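PDB 5WLH: LbaCas13a H328A (C2c2) from Lachnospiraceae bacterium NK4A179, which binds pre-crRNA and probably acts as the guide-directed, RNA-targeting nuclease of a CRISPR-Cas13a system. Local coordinates for residues Ile549-Leu553 with Val589-Thr593; Ala507-Arg511 with Glu1250-Tyr1255. One frame throughout, in Å; residues are numbered along the deposited sequence.

Interaction 1 (Ile549-Leu553 with Val589-Thr593); sequences ILNFL and VDFLT
L550 and V589 bring the two backbones closest, their CA atoms 7.8 Å apart, where the short 3-10 turn 549-551 and the residues just after it lie against the first turn of helix 588-602. I549 reaches across with both of its branches. Its CG2 methyl sits 3.7 Å from CG1 of V589 and brushes the hydroxyl of T593, while CG1, anti to the backbone N (chi1 -172°), carries CD1 to within 3.7 Å of CD2 of L592. L553, four residues on, repeats this forked grip: CD1 touches CG2 of V589 at 3.6 Å, and CD2 meets the same L592 CD2 methyl at 3.7 Å. V589 is thus held by both its methyls, CG1 against I549 and CG2 against L553, with CD2 of L550 coming in across them at 4.1 Å from CG2. An alanine in place of I549 would remove both branches and is likely to open a gap beside V589 and L592. L559 of helix 559-564 touches both L553 and V589, and L513 and T517 of helix 486-517 pack on L592, so the cluster continues into neighbouring helices. With contacts that are almost all between apolar groups, and most of the touching residues buried, the turn is held to the helix by the fit of branched methyl groups and not by directional bonds.

Interaction 2 (Ala507-Arg511 with Glu1250-Tyr1255); sequences AFAAR and EHFRYY
F1252 presses its ring against A507, F508 and R511 of helix 486-517 from a Schellman motif, the turn that ends helix 1239-1250. F1252 is the C-prime residue and takes the positive phi of 60° this role entails; its N bonds to the O of I1249, and the N of R1253 to the O of Y1248. The side chain points out of the turn toward the other helix. Its ring meets that of F508 as an offset edge-to-face pair, centroids 5.3 Å apart: the edge of F1252 bearing CE2 and CZ addresses the face of F508, with CZ toward the rim of that face. R511 takes a face of F1252. Its CG, anti to the backbone N, stands 3.8 Å from the ring centroid and close to the ring normal, a CH-pi contact. The bend at chi2 (56°) then runs CD on past CG of F1252 and lays the guanidinium over CB of F1252, its plane only 12° from that of the ring. Aliphatic stem and flat head thus follow one aromatic residue, while E1049 takes the charge through a salt bridge to NE. Near the rim of the ring, CB of A507 lies 4.2 Å from CE1 of F1252. Q1119 of helix 1106-1145 touches both phenylalanines, placing the aromatic pair where three parts of the fold meet. At the far end of the arginine, NH2 of R511 comes within 3.4 Å of CB of Y1255.

Followed from the N terminus, the first of the four segments the chain reaches lies on helix 486-517, whose residues 507-511 later receive the turn at 1250-1255. The chain then enters the loop holding 549-553, and 36 residues after that segment helix 588-602 closes interaction 1, a local loop. Interaction 2 closes only after a further 657 residues, so interaction 1 is nested inside its much larger loop. The two do not touch, their nearest atoms being about 8 Å apart, yet helix 486-517 joins them: it supplies one side of interaction 2, and its C-terminal end also reaches interaction 1. Helix 588-602 answers through I599, which touches A509 and A510.

Interaction 1 (Ile549-Leu553 with Val589-Thr593)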
ATOM      1  N   ILE A 549      26.873 -25.240   1.778  1.00 28.98           N
ATOM      2  CA  ILE A 549      26.659 -24.449   2.993  1.00 28.16           C
ATOM      3  C   ILE A 549      27.895 -24.457   3.881  1.00 33.69           C
ATOM      4  O   ILE A 549      28.177 -23.465   4.564  1.00 31.41           O
ATOM      5  CB  ILE A 549      25.404 -24.944   3.748  1.00 32.68           C
ATOM      6  CG1 ILE A 549      25.074 -24.000   4.913  1.00 39.44           C
ATOM      7  CG2 ILE A 549      25.573 -26.370   4.258  1.00 31.90           C
ATOM      8  CD1 ILE A 549      23.623 -23.618   4.980  1.00 41.35           C
ATOM      9  N   LEU A 550      28.680 -25.542   3.853  1.00 34.26           N
ATOM     10  CA  LEU A 550      29.884 -25.607   4.683  1.00 30.53           C
ATOM     11  C   LEU A 550      30.842 -24.454   4.404  1.00 31.87           C
ATOM     12  O   LEU A 550      31.554 -24.014   5.311  1.00 38.38           O
ATOM     13  CB  LEU A 550      30.607 -26.939   4.468  1.00 27.78           C
ATOM     14  CG  LEU A 550      29.804 -28.166   4.890  1.00 32.42           C
ATOM     15  CD1 LEU A 550      30.452 -29.439   4.332  1.00 31.37           C
ATOM     16  CD2 LEU A 550      29.677 -28.223   6.409  1.00 31.36           C
ATOM     17  N   ASN A 551      30.873 -23.950   3.171  1.00 33.60           N
ATOM     18  CA  ASN A 551      31.798 -22.883   2.813  1.00 31.85           C
ATOM     19  C   ASN A 551      31.462 -21.553   3.462  1.00 38.12           C
ATOM     20  O   ASN A 551      32.265 -20.620   3.365  1.00 36.66           O
ATOM     21  CB  ASN A 551      31.823 -22.682   1.301  1.00 31.68           C
ATOM     22  CG  ASN A 551      32.359 -23.888   0.564  1.00 40.92           C
ATOM     23  OD1 ASN A 551      33.278 -24.543   1.036  1.00 39.09           O
ATOM     24  ND2 ASN A 551      31.781 -24.188  -0.595  1.00 42.32           N
ATOM     25  N   PHE A 552      30.299 -21.432   4.099  1.00 34.89           N
ATOM     26  CA  PHE A 552      29.824 -20.141   4.566  1.00 35.33           C
ATOM     27  C   PHE A 552      29.548 -20.103   6.057  1.00 39.01           C
ATOM     28  O   PHE A 552      29.270 -19.018   6.589  1.00 35.15           O
ATOM     29  CB  PHE A 552      28.568 -19.738   3.770  1.00 32.04           C
ATOM     30  CG  PHE A 552      28.800 -19.729   2.285  1.00 32.21           C
ATOM     31  CD1 PHE A 552      29.423 -18.652   1.681  1.00 30.57           C
ATOM     32  CD2 PHE A 552      28.461 -20.818   1.507  1.00 32.51           C
ATOM     33  CE1 PHE A 552      29.665 -18.646   0.322  1.00 34.28           C
ATOM     34  CE2 PHE A 552      28.712 -20.824   0.144  1.00 38.15           C
ATOM     35  CZ  PHE A 552      29.313 -19.737  -0.449  1.00 34.28           C
ATOM     36  N   LEU A 553      29.650 -21.239   6.750  1.00 37.16           N
ATOM     37  CA  LEU A 553      29.357 -21.283   8.175  1.00 39.34           C
ATOM     38  C   LEU A 553      30.294 -20.360   8.939  1.00 39.32           C
ATOM     39  O   LEU A 553      31.501 -20.341   8.686  1.00 36.28           O
ATOM     40  CB  LEU A 553      29.483 -22.713   8.698  1.00 37.93           C
ATOM     41  CG  LEU A 553      28.408 -23.675   8.195  1.00 37.72           C
ATOM     42  CD1 LEU A 553      28.705 -25.084   8.650  1.00 38.30           C
ATOM     43  CD2 LEU A 553      27.038 -23.224   8.694  1.00 36.40           C
ATOM     44  N   VAL A 589      24.558 -28.914  11.010  1.00 36.49           N
ATOM     45  CA  VAL A 589      24.502 -28.342   9.668  1.00 35.77           C
ATOM     46  C   VAL A 589      23.234 -28.789   8.947  1.00 32.44           C
ATOM     47  O   VAL A 589      22.621 -28.014   8.203  1.00 33.17           O
ATOM     48  CB  VAL A 589      25.766 -28.715   8.876  1.00 32.86           C
ATOM     49  CG1 VAL A 589      25.669 -28.194   7.474  1.00 30.08           C
ATOM     50  CG2 VAL A 589      27.008 -28.150   9.571  1.00 36.54           C
ATOM     51  N   ASP A 590      22.815 -30.038   9.153  1.00 31.66           N
ATOM     52  CA  ASP A 590      21.553 -30.484   8.571  1.00 36.00           C
ATOM     53  C   ASP A 590      20.369 -29.833   9.270  1.00 36.83           C
ATOM     54  O   ASP A 590      19.319 -29.621   8.652  1.00 37.35           O
ATOM     55  CB  ASP A 590      21.447 -32.003   8.645  1.00 38.13           C
ATOM     56  CG  ASP A 590      22.654 -32.693   8.036  1.00 44.52           C
ATOM     57  OD1 ASP A 590      22.719 -32.799   6.791  1.00 42.35           O
ATOM     58  OD2 ASP A 590      23.547 -33.102   8.805  1.00 47.33           O
ATOM     59  N   PHE A 591      20.526 -29.523  10.556  1.00 31.52           N
ATOM     60  CA  PHE A 591      19.528 -28.738  11.272  1.00 33.97           C
ATOM     61  C   PHE A 591      19.337 -27.376  10.610  1.00 29.93           C
ATOM     62  O   PHE A 591      18.208 -26.989  10.278  1.00 26.81           O
ATOM     63  CB  PHE A 591      19.958 -28.582  12.730  1.00 32.71           C
ATOM     64  CG  PHE A 591      18.931 -27.933  13.615  1.00 31.65           C
ATOM     65  CD1 PHE A 591      17.593 -27.918  13.264  1.00 33.95           C
ATOM     66  CD2 PHE A 591      19.312 -27.348  14.813  1.00 37.37           C
ATOM     67  CE1 PHE A 591      16.650 -27.322  14.087  1.00 36.63           C
ATOM     68  CE2 PHE A 591      18.373 -26.750  15.648  1.00 41.45           C
ATOM     69  CZ  PHE A 591      17.037 -26.735  15.274  1.00 36.49           C
ATOM     70  N   LEU A 592      20.440 -26.651  10.389  1.00 27.37           N
ATOM     71  CA  LEU A 592      20.384 -25.375   9.675  1.00 31.11           C
ATOM     72  C   LEU A 592      19.781 -25.538   8.286  1.00 33.26           C
ATOM     73  O   LEU A 592      18.967 -24.714   7.844  1.00 26.81           O
ATOM     74  CB  LEU A 592      21.787 -24.780   9.569  1.00 28.47           C
ATOM     75  CG  LEU A 592      21.900 -23.494   8.752  1.00 28.34           C
ATOM     76  CD1 LEU A 592      21.050 -22.434   9.450  1.00 25.48           C
ATOM     77  CD2 LEU A 592      23.348 -23.050   8.640  1.00 28.35           C
ATOM     78  N   THR A 593      20.170 -26.606   7.587  1.00 29.32           N
ATOM     79  CA  THR A 593      19.700 -26.835   6.229  1.00 30.73           C
ATOM     80  C   THR A 593      18.207 -27.117   6.204  1.00 30.84           C
ATOM     81  O   THR A 593      17.497 -26.681   5.289  1.00 33.06           O
ATOM     82  CB  THR A 593      20.491 -27.993   5.601  1.00 36.58           C
ATOM     83  OG1 THR A 593      21.781 -27.517   5.216  1.00 42.51           O
ATOM     84  CG2 THR A 593      19.775 -28.539   4.372  1.00 38.89           C
TER

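Interaction 2 (Ala507-Arg511 with Glu1250-Tyr1255)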
ATOM      1  N   ALA A 507      11.504 -13.443   3.096  1.00 17.93           N
ATOM      2  CA  ALA A 507      12.820 -12.831   2.930  1.00 22.70           C
ATOM      3  C   ALA A 507      13.436 -12.454   4.276  1.00 22.45           C
ATOM      4  O   ALA A 507      14.626 -12.694   4.501  1.00 22.18           O
ATOM      5  CB  ALA A 507      12.724 -11.595   2.028  1.00 20.76           C
ATOM      6  N   PHE A 508      12.646 -11.853   5.184  1.00 19.42           N
ATOM      7  CA  PHE A 508      13.196 -11.451   6.473  1.00 18.67           C
ATOM      8  C   PHE A 508      13.549 -12.659   7.327  1.00 22.02           C
ATOM      9  O   PHE A 508      14.531 -12.627   8.076  1.00 21.27           O
ATOM     10  CB  PHE A 508      12.220 -10.546   7.235  1.00 18.48           C
ATOM     11  CG  PHE A 508      12.332  -9.090   6.850  1.00 23.08           C
ATOM     12  CD1 PHE A 508      13.427  -8.334   7.258  1.00 24.94           C
ATOM     13  CD2 PHE A 508      11.359  -8.485   6.069  1.00 26.89           C
ATOM     14  CE1 PHE A 508      13.543  -6.990   6.899  1.00 24.43           C
ATOM     15  CE2 PHE A 508      11.466  -7.135   5.699  1.00 23.10           C
ATOM     16  CZ  PHE A 508      12.552  -6.392   6.112  1.00 24.47           C
ATOM     17  N   ALA A 509      12.738 -13.711   7.264  1.00 19.56           N
ATOM     18  CA  ALA A 509      13.053 -14.903   8.038  1.00 20.00           C
ATOM     19  C   ALA A 509      14.376 -15.487   7.574  1.00 21.57           C
ATOM     20  O   ALA A 509      15.216 -15.879   8.396  1.00 21.26           O
ATOM     21  CB  ALA A 509      11.934 -15.937   7.899  1.00 23.44           C
ATOM     22  N   ALA A 510      14.579 -15.535   6.255  1.00 22.60           N
ATOM     23  CA  ALA A 510      15.843 -16.024   5.709  1.00 21.20           C
ATOM     24  C   ALA A 510      17.001 -15.143   6.153  1.00 22.20           C
ATOM     25  O   ALA A 510      18.056 -15.639   6.569  1.00 21.60           O
ATOM     26  CB  ALA A 510      15.755 -16.086   4.181  1.00 17.96           C
ATOM     27  N   ARG A 511      16.823 -13.823   6.065  1.00 20.41           N
ATOM     28  CA  ARG A 511      17.847 -12.897   6.536  1.00 22.02           C
ATOM     29  C   ARG A 511      18.192 -13.154   7.998  1.00 25.28           C
ATOM     30  O   ARG A 511      19.373 -13.269   8.364  1.00 24.80           O
ATOM     31  CB  ARG A 511      17.371 -11.449   6.343  1.00 22.48           C
ATOM     32  CG  ARG A 511      18.340 -10.423   6.917  1.00 24.55           C
ATOM     33  CD  ARG A 511      19.733 -10.622   6.300  1.00 24.58           C
ATOM     34  NE  ARG A 511      20.661  -9.567   6.697  1.00 27.32           N
ATOM     35  CZ  ARG A 511      21.866  -9.413   6.163  1.00 36.59           C
ATOM     36  NH1 ARG A 511      22.288 -10.255   5.220  1.00 40.81           N
ATOM     37  NH2 ARG A 511      22.647  -8.421   6.566  1.00 39.60           N
ATOM     38  N   GLU A1250      16.764  -7.916  -2.228  1.00 18.78           N
ATOM     39  CA  GLU A1250      16.251  -9.122  -1.588  1.00 20.60           C
ATOM     40  C   GLU A1250      17.344  -9.894  -0.866  1.00 23.59           C
ATOM     41  O   GLU A1250      17.054 -10.647   0.074  1.00 23.92           O
ATOM     42  CB  GLU A1250      15.553 -10.031  -2.594  1.00 23.33           C
ATOM     43  CG  GLU A1250      14.783 -11.137  -1.871  1.00 28.93           C
ATOM     44  CD  GLU A1250      13.674 -11.734  -2.694  1.00 32.14           C
ATOM     45  OE1 GLU A1250      13.555 -11.362  -3.874  1.00 30.96           O
ATOM     46  OE2 GLU A1250      12.914 -12.565  -2.146  1.00 31.30           O
ATOM     47  N   HIS A1251      18.587  -9.748  -1.295  1.00 24.11           N
ATOM     48  CA  HIS A1251      19.697 -10.367  -0.595  1.00 24.34           C
ATOM     49  C   HIS A1251      20.278  -9.480   0.486  1.00 24.35           C
ATOM     50  O   HIS A1251      21.325  -9.827   1.046  1.00 24.85           O
ATOM     51  CB  HIS A1251      20.802 -10.757  -1.574  1.00 23.84           C
ATOM     52  CG  HIS A1251      20.326 -11.657  -2.662  1.00 27.07           C
ATOM     53  ND1 HIS A1251      20.951 -11.743  -3.885  1.00 31.49           N
ATOM     54  CD2 HIS A1251      19.275 -12.509  -2.711  1.00 30.23           C
ATOM     55  CE1 HIS A1251      20.307 -12.613  -4.642  1.00 30.25           C
ATOM     56  NE2 HIS A1251      19.283 -13.089  -3.955  1.00 30.64           N
ATOM     57  N   PHE A1252      19.639  -8.344   0.784  1.00 23.07           N
ATOM     58  CA  PHE A1252      20.029  -7.523   1.917  1.00 21.95           C
ATOM     59  C   PHE A1252      21.478  -7.047   1.783  1.00 21.34           C
ATOM     60  O   PHE A1252      22.176  -6.896   2.785  1.00 23.15           O
ATOM     61  CB  PHE A1252      19.809  -8.284   3.238  1.00 23.88           C
ATOM     62  CG  PHE A1252      18.337  -8.440   3.607  1.00 22.83           C
ATOM     63  CD1 PHE A1252      17.517  -9.338   2.919  1.00 23.87           C
ATOM     64  CD2 PHE A1252      17.774  -7.662   4.603  1.00 24.25           C
ATOM     65  CE1 PHE A1252      16.162  -9.468   3.242  1.00 23.40           C
ATOM     66  CE2 PHE A1252      16.409  -7.783   4.937  1.00 23.81           C
ATOM     67  CZ  PHE A1252      15.609  -8.680   4.256  1.00 21.42           C
ATOM     68  N   ARG A1253      21.929  -6.822   0.543  1.00 22.02           N
ATOM     69  CA  ARG A1253      23.327  -6.447   0.321  1.00 21.13           C
ATOM     70  C   ARG A1253      23.640  -5.081   0.914  1.00 27.48           C
ATOM     71  O   ARG A1253      24.785  -4.822   1.297  1.00 27.81           O
ATOM     72  CB  ARG A1253      23.650  -6.449  -1.174  1.00 22.22           C
ATOM     73  CG  ARG A1253      23.376  -7.765  -1.888  1.00 25.92           C
ATOM     74  CD  ARG A1253      24.243  -8.887  -1.320  1.00 33.14           C
ATOM     75  NE  ARG A1253      25.651  -8.504  -1.256  1.00 33.51           N
ATOM     76  CZ  ARG A1253      26.536  -9.051  -0.427  1.00 39.18           C
ATOM     77  NH1 ARG A1253      26.161 -10.007   0.415  1.00 38.02           N
ATOM     78  NH2 ARG A1253      27.796  -8.635  -0.431  1.00 39.22           N
ATOM     79  N   TYR A1254      22.639  -4.194   0.993  1.00 24.21           N
ATOM     80  CA  TYR A1254      22.862  -2.891   1.607  1.00 25.23           C
ATOM     81  C   TYR A1254      23.517  -3.028   2.970  1.00 28.48           C
ATOM     82  O   TYR A1254      24.401  -2.240   3.332  1.00 33.30           O
ATOM     83  CB  TYR A1254      21.529  -2.159   1.736  1.00 26.70           C
ATOM     84  CG  TYR A1254      21.561  -0.972   2.664  1.00 27.29           C
ATOM     85  CD1 TYR A1254      22.026   0.255   2.226  1.00 29.40           C
ATOM     86  CD2 TYR A1254      21.076  -1.068   3.959  1.00 24.33           C
ATOM     87  CE1 TYR A1254      22.038   1.357   3.064  1.00 27.68           C
ATOM     88  CE2 TYR A1254      21.069   0.035   4.809  1.00 26.47           C
ATOM     89  CZ  TYR A1254      21.554   1.240   4.352  1.00 26.97           C
ATOM     90  OH  TYR A1254      21.555   2.332   5.190  1.00 28.41           O
ATOM     91  N   TYR A1255      23.088  -4.022   3.743  1.00 25.69           N
ATOM     92  CA  TYR A1255      23.530  -4.168   5.118  1.00 28.97           C
ATOM     93  C   TYR A1255      24.939  -4.724   5.225  1.00 31.05           C
ATOM     94  O   TYR A1255      25.515  -4.682   6.315  1.00 36.36           O
ATOM     95  CB  TYR A1255      22.560  -5.060   5.890  1.00 26.42           C
ATOM     96  CG  TYR A1255      21.201  -4.405   6.047  1.00 27.64           C
ATOM     97  CD1 TYR A1255      21.050  -3.293   6.869  1.00 32.23           C
ATOM     98  CD2 TYR A1255      20.082  -4.867   5.356  1.00 25.43           C
ATOM     99  CE1 TYR A1255      19.815  -2.674   7.029  1.00 27.76           C
ATOM    100  CE2 TYR A1255      18.823  -4.226   5.508  1.00 25.23           C
ATOM    101  CZ  TYR A1255      18.715  -3.142   6.352  1.00 28.35           C
ATOM    102  OH  TYR A1255      17.505  -2.484   6.526  1.00 31.95           O
TER